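Local structure of 4-hydroxybutyrate CoA-transferase (Porphyromonas gingivalis, 3EH7) at residues Ile159-Pro164 against Ile180-Tyr185. The protein probably transfers coenzyme A between acyl-CoA thioesters and short carboxylic acids such as acetate and 4-hydroxybutyrate. Numbering follows the deposited sequence.
Sequences INRQMP and IVMADY
N160 and Y185 grip each other where 154-160 and 179-183, adjacent strands of the parallel sheet in the N-terminal family domain, run out at their C-terminal ends. CB of N160 sits 4.4 Å from CB of A183. CG stands anti to the backbone N of N160 (chi1 -179°), beside the carbonyl carbon. OD1 accepts two backbone N-H groups from opposite faces of its plane: Y185 N at 3.0 Å, and Q162 N, which closes an Asx turn within the type I turn N160-M163. ND2 gives a fairly straight bond to Y185 O, 2.9 Å away and in the amide plane, and also bonds Q126 OE1 on strand 122-127. The same nitrogen lies 3.3 Å above the Y185 ring plane, offset toward the rim, with amide and ring planes 39° apart. The phenol OH is held by E158 and the backbone N of Q41.

R161 follows. Its N and NH2 reach A183 O from opposite faces of the carbonyl plane, while CE of selenomethionine M182 sits over the centre of the guanidinium, 3.5 Å above it. Farther out, Q162 NE2 donates to D184 OD1 from above the carboxylate plane.

Beyond the N160-A183 bridge, then, one backbone bond, R161 N to A183 O, continues the pairing, and side-chain amides and a guanidinium add to it. With both its polar atoms engaged, N160 has its amide orientation fixed, tying the turn to the backbone of Y185.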
loop_
_atom_site.group_PDB
_atom_site.type_symbol
_atom_site.label_atom_id
_atom_site.label_comp_id
_atom_site.label_asym_id
_atom_site.label_seq_id
_atom_site.Cartn_x
_atom_site.Cartn_y
_atom_site.Cartn_z
ATOM N N ILE A 159 11.485 -3.407 35.639
ATOM C CA ILE A 159 12.894 -3.049 35.500
ATOM C C ILE A 159 13.790 -4.268 35.748
ATOM O O ILE A 159 13.958 -4.745 36.870
ATOM C CB ILE A 159 13.297 -1.869 36.419
ATOM C CG1 ILE A 159 12.423 -0.655 36.115
ATOM C CG2 ILE A 159 14.750 -1.514 36.217
ATOM C CD1 ILE A 159 12.927 0.657 36.761
ATOM N N ASN A 160 14.359 -4.770 34.664
ATOM C CA ASN A 160 15.170 -5.971 34.716
ATOM C C ASN A 160 16.662 -5.605 34.649
ATOM O O ASN A 160 17.119 -4.886 33.740
ATOM C CB ASN A 160 14.738 -6.889 33.567
ATOM C CG ASN A 160 15.495 -8.214 33.514
ATOM O OD1 ASN A 160 16.336 -8.547 34.365
ATOM N ND2 ASN A 160 15.191 -8.982 32.470
ATOM N N ARG A 161 17.417 -6.107 35.607
ATOM C CA ARG A 161 18.856 -5.825 35.639
ATOM C C ARG A 161 19.517 -6.318 34.359
ATOM O O ARG A 161 20.569 -5.814 33.974
ATOM C CB ARG A 161 19.565 -6.490 36.820
ATOM C CG ARG A 161 18.921 -6.373 38.198
ATOM C CD ARG A 161 18.422 -5.024 38.521
ATOM N NE ARG A 161 18.262 -4.821 39.959
ATOM C CZ ARG A 161 17.357 -5.413 40.733
ATOM N NH1 ARG A 161 17.343 -5.147 42.032
ATOM N NH2 ARG A 161 16.462 -6.265 40.233
ATOM N N GLN A 162 18.899 -7.299 33.707
ATOM C CA GLN A 162 19.480 -7.898 32.514
ATOM C C GLN A 162 18.920 -7.352 31.209
ATOM O O GLN A 162 19.373 -7.766 30.147
ATOM C CB GLN A 162 19.360 -9.424 32.586
ATOM C CG GLN A 162 20.098 -9.996 33.780
ATOM C CD GLN A 162 20.279 -11.487 33.717
ATOM O OE1 GLN A 162 20.607 -12.027 32.659
ATOM N NE2 GLN A 162 20.071 -12.176 34.855
HETATM N N MSE A 163 17.956 -6.431 31.269
HETATM C CA MSE A 163 17.504 -5.758 30.057
HETATM C C MSE A 163 18.544 -4.711 29.662
HETATM O O MSE A 163 18.871 -3.811 30.458
HETATM C CB MSE A 163 16.167 -5.078 30.253
HETATM C CG MSE A 163 15.727 -4.304 29.015
HETATM SE SE MSE A 163 15.219 -5.483 27.562
HETATM C CE MSE A 163 13.346 -5.027 27.535
ATOM N N PRO A 164 19.086 -4.826 28.444
ATOM C CA PRO A 164 20.159 -3.912 28.089
ATOM C C PRO A 164 19.666 -2.483 27.908
ATOM O O PRO A 164 18.484 -2.262 27.674
ATOM C CB PRO A 164 20.693 -4.476 26.764
ATOM C CG PRO A 164 19.611 -5.310 26.242
ATOM C CD PRO A 164 18.872 -5.855 27.416
ATOM N N ILE A 180 6.403 0.014 39.648
ATOM C CA ILE A 180 7.698 -0.529 39.258
ATOM C C ILE A 180 7.859 -1.935 39.855
ATOM O O ILE A 180 7.720 -2.142 41.060
ATOM C CB ILE A 180 8.853 0.354 39.731
ATOM C CG1 ILE A 180 8.816 1.703 39.014
ATOM C CG2 ILE A 180 10.187 -0.327 39.456
ATOM C CD1 ILE A 180 9.631 2.784 39.753
ATOM N N VAL A 181 8.141 -2.895 38.993
ATOM C CA VAL A 181 8.366 -4.253 39.429
ATOM C C VAL A 181 9.827 -4.613 39.156
ATOM O O VAL A 181 10.255 -4.645 37.992
ATOM C CB VAL A 181 7.411 -5.190 38.669
ATOM C CG1 VAL A 181 7.759 -6.646 38.972
ATOM C CG2 VAL A 181 5.960 -4.860 39.035
HETATM N N MSE A 182 10.605 -4.861 40.205
HETATM C CA MSE A 182 12.018 -5.184 39.991
HETATM C C MSE A 182 12.194 -6.634 39.508
HETATM O O MSE A 182 11.433 -7.530 39.884
HETATM C CB MSE A 182 12.865 -4.907 41.257
HETATM C CG MSE A 182 12.880 -3.423 41.750
HETATM SE SE MSE A 182 13.294 -2.130 40.378
HETATM C CE MSE A 182 15.085 -2.829 39.943
ATOM N N ALA A 183 13.189 -6.861 38.662
ATOM C CA ALA A 183 13.470 -8.214 38.179
ATOM C C ALA A 183 14.954 -8.438 37.841
ATOM O O ALA A 183 15.735 -7.495 37.718
ATOM C CB ALA A 183 12.601 -8.525 36.996
ATOM N N ASP A 184 15.329 -9.705 37.688
ATOM C CA ASP A 184 16.690 -10.064 37.277
ATOM C C ASP A 184 16.663 -11.432 36.595
ATOM O O ASP A 184 16.686 -12.470 37.241
ATOM C CB ASP A 184 17.630 -10.049 38.492
ATOM C CG ASP A 184 19.103 -10.268 38.115
ATOM O OD1 ASP A 184 19.440 -10.231 36.909
ATOM O OD2 ASP A 184 19.917 -10.486 39.047
ATOM N N TYR A 185 16.563 -11.439 35.280
ATOM C CA TYR A 185 16.417 -12.705 34.585
ATOM C C TYR A 185 16.841 -12.502 33.155
ATOM O O TYR A 185 16.721 -11.400 32.641
ATOM C CB TYR A 185 14.974 -13.249 34.664
ATOM C CG TYR A 185 13.919 -12.359 34.038
ATOM C CD1 TYR A 185 13.828 -12.213 32.648
ATOM C CD2 TYR A 185 13.017 -11.658 34.825
ATOM C CE1 TYR A 185 12.880 -11.391 32.065
ATOM C CE2 TYR A 185 12.065 -10.815 34.253
ATOM C CZ TYR A 185 12.001 -10.680 32.869
ATOM O OH TYR A 185 11.053 -9.864 32.265
#